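Blo t 1 allergen (Blomia tropicalis, PDB 5JT8) is a mite allergen of the papain family that probably acts as a cysteine protease, made with an inhibitory propeptide. Local coordinates at residues V145-Y150 with S157-E162; I195-V200 with G220-V225. All coordinates share one frame; numbering follows the deposited sequence.

Contact 1: V145-Y150 with S157-E162; sequences VAESLY and SIELSE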
loop_
_atom_site.group_PDB
_atom_site.type_symbol
_atom_site.label_atom_id
_atom_site.label_comp_id
_atom_site.label_asym_id
_atom_site.label_seq_id
_atom_site.Cartn_x
_atom_site.Cartn_y
_atom_site.Cartn_z
ATOM N N VAL A 145 -2.364 -5.092 -7.753
ATOM C CA VAL A 145 -3.426 -4.837 -8.719
ATOM C C VAL A 145 -3.267 -5.773 -9.924
ATOM O O VAL A 145 -4.231 -6.418 -10.336
ATOM C CB VAL A 145 -3.419 -3.367 -9.177
ATOM C CG1 VAL A 145 -4.232 -3.180 -10.447
ATOM C CG2 VAL A 145 -3.949 -2.487 -8.060
ATOM N N ALA A 146 -2.041 -5.881 -10.451
ATOM C CA ALA A 146 -1.786 -6.734 -11.620
ATOM C C ALA A 146 -2.125 -8.196 -11.336
ATOM O O ALA A 146 -2.776 -8.864 -12.139
ATOM C CB ALA A 146 -0.320 -6.609 -12.081
ATOM N N GLU A 147 -1.676 -8.692 -10.190
ATOM C CA GLU A 147 -1.978 -10.058 -9.804
ATOM C C GLU A 147 -3.498 -10.259 -9.666
ATOM O O GLU A 147 -4.025 -11.271 -10.116
ATOM C CB GLU A 147 -1.239 -10.427 -8.503
ATOM C CG GLU A 147 0.290 -10.443 -8.647
ATOM C CD GLU A 147 1.026 -10.736 -7.340
ATOM O OE1 GLU A 147 0.373 -10.932 -6.292
ATOM O OE2 GLU A 147 2.272 -10.778 -7.360
ATOM N N SER A 148 -4.197 -9.283 -9.089
ATOM C CA SER A 148 -5.658 -9.340 -8.975
ATOM C C SER A 148 -6.334 -9.498 -10.328
ATOM O O SER A 148 -7.249 -10.302 -10.500
ATOM C CB SER A 148 -6.199 -8.069 -8.304
ATOM O OG SER A 148 -5.715 -7.981 -6.989
ATOM N N LEU A 149 -5.890 -8.695 -11.284
ATOM C CA LEU A 149 -6.458 -8.743 -12.626
ATOM C C LEU A 149 -6.239 -10.099 -13.290
ATOM O O LEU A 149 -7.134 -10.583 -13.978
ATOM C CB LEU A 149 -5.878 -7.621 -13.491
ATOM C CG LEU A 149 -6.286 -6.221 -13.039
ATOM C CD1 LEU A 149 -5.686 -5.120 -13.940
ATOM C CD2 LEU A 149 -7.807 -6.098 -12.993
ATOM N N TYR A 150 -5.068 -10.722 -13.091
ATOM C CA TYR A 150 -4.837 -12.049 -13.680
ATOM C C TYR A 150 -5.756 -13.074 -13.044
ATOM O O TYR A 150 -6.218 -14.011 -13.705
ATOM C CB TYR A 150 -3.364 -12.486 -13.550
ATOM C CG TYR A 150 -2.533 -11.919 -14.676
ATOM C CD1 TYR A 150 -2.392 -12.608 -15.878
ATOM C CD2 TYR A 150 -1.941 -10.678 -14.559
ATOM C CE1 TYR A 150 -1.663 -12.075 -16.928
ATOM C CE2 TYR A 150 -1.203 -10.133 -15.597
ATOM C CZ TYR A 150 -1.070 -10.833 -16.780
ATOM O OH TYR A 150 -0.339 -10.293 -17.816
ATOM N N SER A 157 -3.347 -17.583 -10.728
ATOM C CA SER A 157 -2.704 -17.049 -9.533
ATOM C C SER A 157 -1.211 -16.937 -9.797
ATOM O O SER A 157 -0.529 -17.940 -9.962
ATOM C CB SER A 157 -2.961 -17.942 -8.313
ATOM O OG SER A 157 -4.348 -18.111 -8.111
ATOM N N ILE A 158 -0.711 -15.712 -9.850
ATOM C CA ILE A 158 0.713 -15.497 -10.044
ATOM C C ILE A 158 1.252 -14.601 -8.947
ATOM O O ILE A 158 0.525 -13.781 -8.352
ATOM C CB ILE A 158 1.011 -14.874 -11.415
ATOM C CG1 ILE A 158 0.317 -13.519 -11.528
ATOM C CG2 ILE A 158 0.556 -15.806 -12.538
ATOM C CD1 ILE A 158 0.295 -12.944 -12.934
ATOM N N GLU A 159 2.526 -14.790 -8.654
ATOM C CA GLU A 159 3.224 -13.932 -7.729
ATOM C C GLU A 159 4.322 -13.217 -8.505
ATOM O O GLU A 159 5.285 -13.846 -8.955
ATOM C CB GLU A 159 3.815 -14.727 -6.570
ATOM C CG GLU A 159 4.486 -13.839 -5.549
ATOM C CD GLU A 159 4.953 -14.590 -4.329
ATOM O OE1 GLU A 159 4.804 -15.835 -4.295
ATOM O OE2 GLU A 159 5.475 -13.927 -3.405
ATOM N N LEU A 160 4.155 -11.913 -8.680
ATOM C CA LEU A 160 5.104 -11.126 -9.447
ATOM C C LEU A 160 6.259 -10.633 -8.583
ATOM O O LEU A 160 6.154 -10.566 -7.351
ATOM C CB LEU A 160 4.394 -9.950 -10.107
ATOM C CG LEU A 160 3.277 -10.327 -11.080
ATOM C CD1 LEU A 160 2.567 -9.081 -11.593
ATOM C CD2 LEU A 160 3.790 -11.163 -12.236
ATOM N N SER A 161 7.356 -10.288 -9.245
ATOM C CA SER A 161 8.560 -9.788 -8.584
ATOM C C SER A 161 8.511 -8.283 -8.294
ATOM O O SER A 161 8.747 -7.465 -9.193
ATOM C CB SER A 161 9.787 -10.093 -9.455
ATOM O OG SER A 161 10.984 -9.626 -8.869
ATOM N N GLU A 162 8.216 -7.918 -7.048
ATOM C CA GLU A 162 8.369 -6.535 -6.616
ATOM C C GLU A 162 9.818 -6.068 -6.731
ATOM O O GLU A 162 10.079 -4.897 -7.005
ATOM C CB GLU A 162 7.888 -6.344 -5.175
ATOM C CG GLU A 162 6.376 -6.284 -5.017
ATOM C CD GLU A 162 5.728 -7.664 -5.011
ATOM O OE1 GLU A 162 6.463 -8.681 -5.044
ATOM O OE2 GLU A 162 4.476 -7.731 -4.961
HETATM O O HOH W 1 -2.926 -13.756 -9.794
HETATM O O HOH W 2 3.764 -10.215 -5.160
#
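Glu147 and Tyr150 belong to helix 139-154, the long helix of the papain fold that starts just past the hydroxylated Cys137, and here they meet Ile158 and Leu160 on the extended strip by which the chain doubles back to helix 162-168. The return is held by a carboxylate. Glu147, extended beyond CG (chi2 177°), slides past Leu160 in the opposite direction and receives the backbone N-H of Leu160 on OE2, with N and OE2 only 2.6 Å apart and the bond nearly straight at 168°. The donor comes to the anti side of that oxygen, somewhat out of the carboxylate plane. The other oxygen, OE1, faces Arg129 in a salt bridge and Thr126 in a hydrogen bond, so both oxygens of this buried carboxylate are held. Such a pairing would be expected to stabilise its negative charge, even though Glu162 OE2 lies just 4.5 Å from Glu147 OE2. Water 2 sits between these two oxygens, 2.6 Å from Glu162 OE2. Water 1 bridges the two backbones, donating to Glu147 O at 2.7 Å and accepting from Ile158 N. Ala146 CB packs on Leu160 CD1 at 3.8 Å. Ile158 CD1, set anti to CB by a chi2 of -168°, lies over one face of the Tyr150 ring in a CH-pi contact, 3.5 Å from Tyr150 CG and offset toward the rim.

Contact 2: I195-V200 with G220-V225; sequences IRTGLV and GQRYHV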
loop_
_atom_site.group_PDB
_atom_site.type_symbol
_atom_site.label_atom_id
_atom_site.label_comp_id
_atom_site.label_asym_id
_atom_site.label_seq_id
_atom_site.Cartn_x
_atom_site.Cartn_y
_atom_site.Cartn_z
ATOM N N ILE A 195 3.953 -2.488 -18.683
ATOM C CA ILE A 195 3.576 -2.391 -20.090
ATOM C C ILE A 195 4.761 -2.620 -21.003
ATOM O O ILE A 195 4.727 -3.471 -21.896
ATOM C CB ILE A 195 2.963 -1.006 -20.413
ATOM C CG1 ILE A 195 1.594 -0.859 -19.748
ATOM C CG2 ILE A 195 2.837 -0.794 -21.924
ATOM C CD1 ILE A 195 1.148 0.583 -19.652
ATOM N N ARG A 196 5.824 -1.857 -20.789
ATOM C CA ARG A 196 6.902 -1.834 -21.764
ATOM C C ARG A 196 7.799 -3.060 -21.679
ATOM O O ARG A 196 8.379 -3.487 -22.680
ATOM C CB ARG A 196 7.725 -0.560 -21.586
ATOM C CG ARG A 196 6.918 0.710 -21.813
ATOM C CD ARG A 196 7.733 1.959 -21.512
ATOM N NE ARG A 196 6.914 3.166 -21.596
ATOM C CZ ARG A 196 7.307 4.376 -21.202
ATOM N NH1 ARG A 196 8.519 4.555 -20.685
ATOM N NH2 ARG A 196 6.482 5.407 -21.317
ATOM N N THR A 197 7.913 -3.632 -20.486
ATOM C CA THR A 197 8.895 -4.701 -20.233
ATOM C C THR A 197 8.237 -5.962 -19.670
ATOM O O THR A 197 8.593 -7.073 -20.035
ATOM C CB THR A 197 9.976 -4.223 -19.244
ATOM O OG1 THR A 197 10.591 -3.034 -19.753
ATOM C CG2 THR A 197 11.055 -5.302 -19.006
ATOM N N GLY A 198 7.255 -5.770 -18.792
ATOM C CA GLY A 198 6.633 -6.863 -18.063
ATOM C C GLY A 198 7.466 -7.339 -16.883
ATOM O O GLY A 198 8.663 -7.089 -16.824
ATOM N N LEU A 199 6.828 -8.026 -15.936
ATOM C CA LEU A 199 7.522 -8.550 -14.758
ATOM C C LEU A 199 7.608 -10.065 -14.782
ATOM O O LEU A 199 6.651 -10.729 -15.168
ATOM C CB LEU A 199 6.820 -8.116 -13.470
ATOM C CG LEU A 199 6.852 -6.638 -13.109
ATOM C CD1 LEU A 199 5.855 -6.362 -11.966
ATOM C CD2 LEU A 199 8.268 -6.224 -12.728
ATOM N N VAL A 200 8.749 -10.615 -14.369
ATOM C CA VAL A 200 8.846 -12.057 -14.182
ATOM C C VAL A 200 8.261 -12.387 -12.813
ATOM O O VAL A 200 8.003 -11.491 -12.004
ATOM C CB VAL A 200 10.298 -12.591 -14.268
ATOM C CG1 VAL A 200 10.891 -12.338 -15.651
ATOM C CG2 VAL A 200 11.164 -11.995 -13.162
ATOM N N GLY A 220 12.238 -16.264 -17.818
ATOM C CA GLY A 220 11.036 -16.623 -17.110
ATOM C C GLY A 220 9.961 -15.924 -17.887
ATOM O O GLY A 220 10.240 -14.969 -18.612
ATOM N N GLN A 221 8.736 -16.401 -17.769
ATOM C CA GLN A 221 7.643 -15.746 -18.449
ATOM C C GLN A 221 7.475 -14.330 -17.890
ATOM O O GLN A 221 7.748 -14.089 -16.712
ATOM C CB GLN A 221 6.366 -16.558 -18.289
ATOM C CG GLN A 221 5.211 -16.011 -19.083
ATOM C CD GLN A 221 4.289 -17.103 -19.536
ATOM O OE1 GLN A 221 4.683 -18.272 -19.600
ATOM N NE2 GLN A 221 3.054 -16.739 -19.860
ATOM N N ARG A 222 7.048 -13.394 -18.731
ATOM C CA ARG A 222 6.828 -12.030 -18.272
ATOM C C ARG A 222 5.363 -11.683 -18.353
ATOM O O ARG A 222 4.697 -11.985 -19.336
ATOM C CB ARG A 222 7.665 -11.026 -19.082
ATOM C CG ARG A 222 9.116 -11.006 -18.648
ATOM C CD ARG A 222 9.959 -9.955 -19.346
ATOM N NE ARG A 222 11.343 -10.042 -18.887
ATOM C CZ ARG A 222 11.870 -9.276 -17.934
ATOM N NH1 ARG A 222 11.136 -8.338 -17.348
ATOM N NH2 ARG A 222 13.140 -9.435 -17.579
ATOM N N TYR A 223 4.868 -11.045 -17.304
ATOM C CA TYR A 223 3.466 -10.663 -17.232
ATOM C C TYR A 223 3.325 -9.157 -17.399
ATOM O O TYR A 223 3.973 -8.382 -16.698
ATOM C CB TYR A 223 2.870 -11.137 -15.907
ATOM C CG TYR A 223 2.900 -12.636 -15.826
ATOM C CD1 TYR A 223 4.047 -13.308 -15.414
ATOM C CD2 TYR A 223 1.801 -13.389 -16.219
ATOM C CE1 TYR A 223 4.086 -14.698 -15.368
ATOM C CE2 TYR A 223 1.827 -14.778 -16.172
ATOM C CZ TYR A 223 2.970 -15.427 -15.751
ATOM O OH TYR A 223 2.993 -16.804 -15.714
ATOM N N HIS A 224 2.483 -8.751 -18.337
ATOM C CA HIS A 224 2.297 -7.340 -18.631
ATOM C C HIS A 224 0.939 -6.861 -18.176
ATOM O O HIS A 224 0.079 -7.656 -17.836
ATOM C CB HIS A 224 2.424 -7.083 -20.133
ATOM C CG HIS A 224 3.731 -7.515 -20.716
ATOM N ND1 HIS A 224 4.749 -6.626 -20.994
ATOM C CD2 HIS A 224 4.188 -8.739 -21.074
ATOM C CE1 HIS A 224 5.776 -7.286 -21.502
ATOM N NE2 HIS A 224 5.460 -8.567 -21.564
ATOM N N VAL A 225 0.758 -5.549 -18.188
ATOM C CA VAL A 225 -0.568 -4.964 -18.320
ATOM C C VAL A 225 -0.502 -4.186 -19.644
ATOM O O VAL A 225 0.569 -4.046 -20.206
ATOM C CB VAL A 225 -0.936 -4.047 -17.143
ATOM C CG1 VAL A 225 -0.744 -4.774 -15.797
ATOM C CG2 VAL A 225 -0.093 -2.772 -17.177
HETATM O O HOH W 3 2.525 -4.618 -22.869
#
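Arg222 and His224 each turn CG anti to their own carbonyl carbon (chi1 -78° and -58°), and both side chains meet the turn that ends helix 187-196 in this papain-type domain, the Arg222 chain running extended from CG to NE. Between them the backbones form a single antiparallel bridge, with Leu199 and Tyr223 as the hydrogen-bonded pair: Leu199 N gives to Tyr223 O at 3.0 Å, and Tyr223 N to Leu199 O at 2.8 Å. Next to the bridge, Gly198 adopts a positive phi of 79° and brings its CA over one face of the His224 ring, 3.7 Å from the centroid, a CH-pi contact displaced toward the rim. His224 ND1 then donates to Ile195 O at 3.3 Å, from above the carbonyl plane, and makes a weak hydrogen bond to Met194 O, so ND1 faces two carbonyls of the last helical turn. Arg222 lies alongside Thr197, pointing the same way. Its NH1 bonds Gly198 O at 2.8 Å, with that oxygen in the guanidinium plane, but its stronger partner is Glu164 OE2, in a salt bridge. Glu164 OE1 in turn takes the N-H of Val200, tying one carboxylate to both strips. Val200 CG1 sits over the centre of the guanidinium and touches Arg222 CG at 3.7 Å.

Contact 1 comes first along the chain and is complete before contact 2 begins; their centres are about 11 Å apart in the papain-like protease part of the protein. Helix 139-154 supplies contact 1 and helix 187-196 leads into contact 2, with helix 162-168 between them in sequence. The two also touch: Tyr150 OH is 2.7 Å from His224 O and Ser161 N is 3.1 Å from Val200 O, both probably hydrogen bonds. Ile158 CD1, besides meeting Tyr150, packs on Tyr223 CD2, and the two tyrosine rings meet edge-to-face. Together they tie the loop after helix 139-154 to the pair formed by the end of helix 187-196 and residues 220-225, joining the helix beside Cys137 to a more peripheral part of the domain.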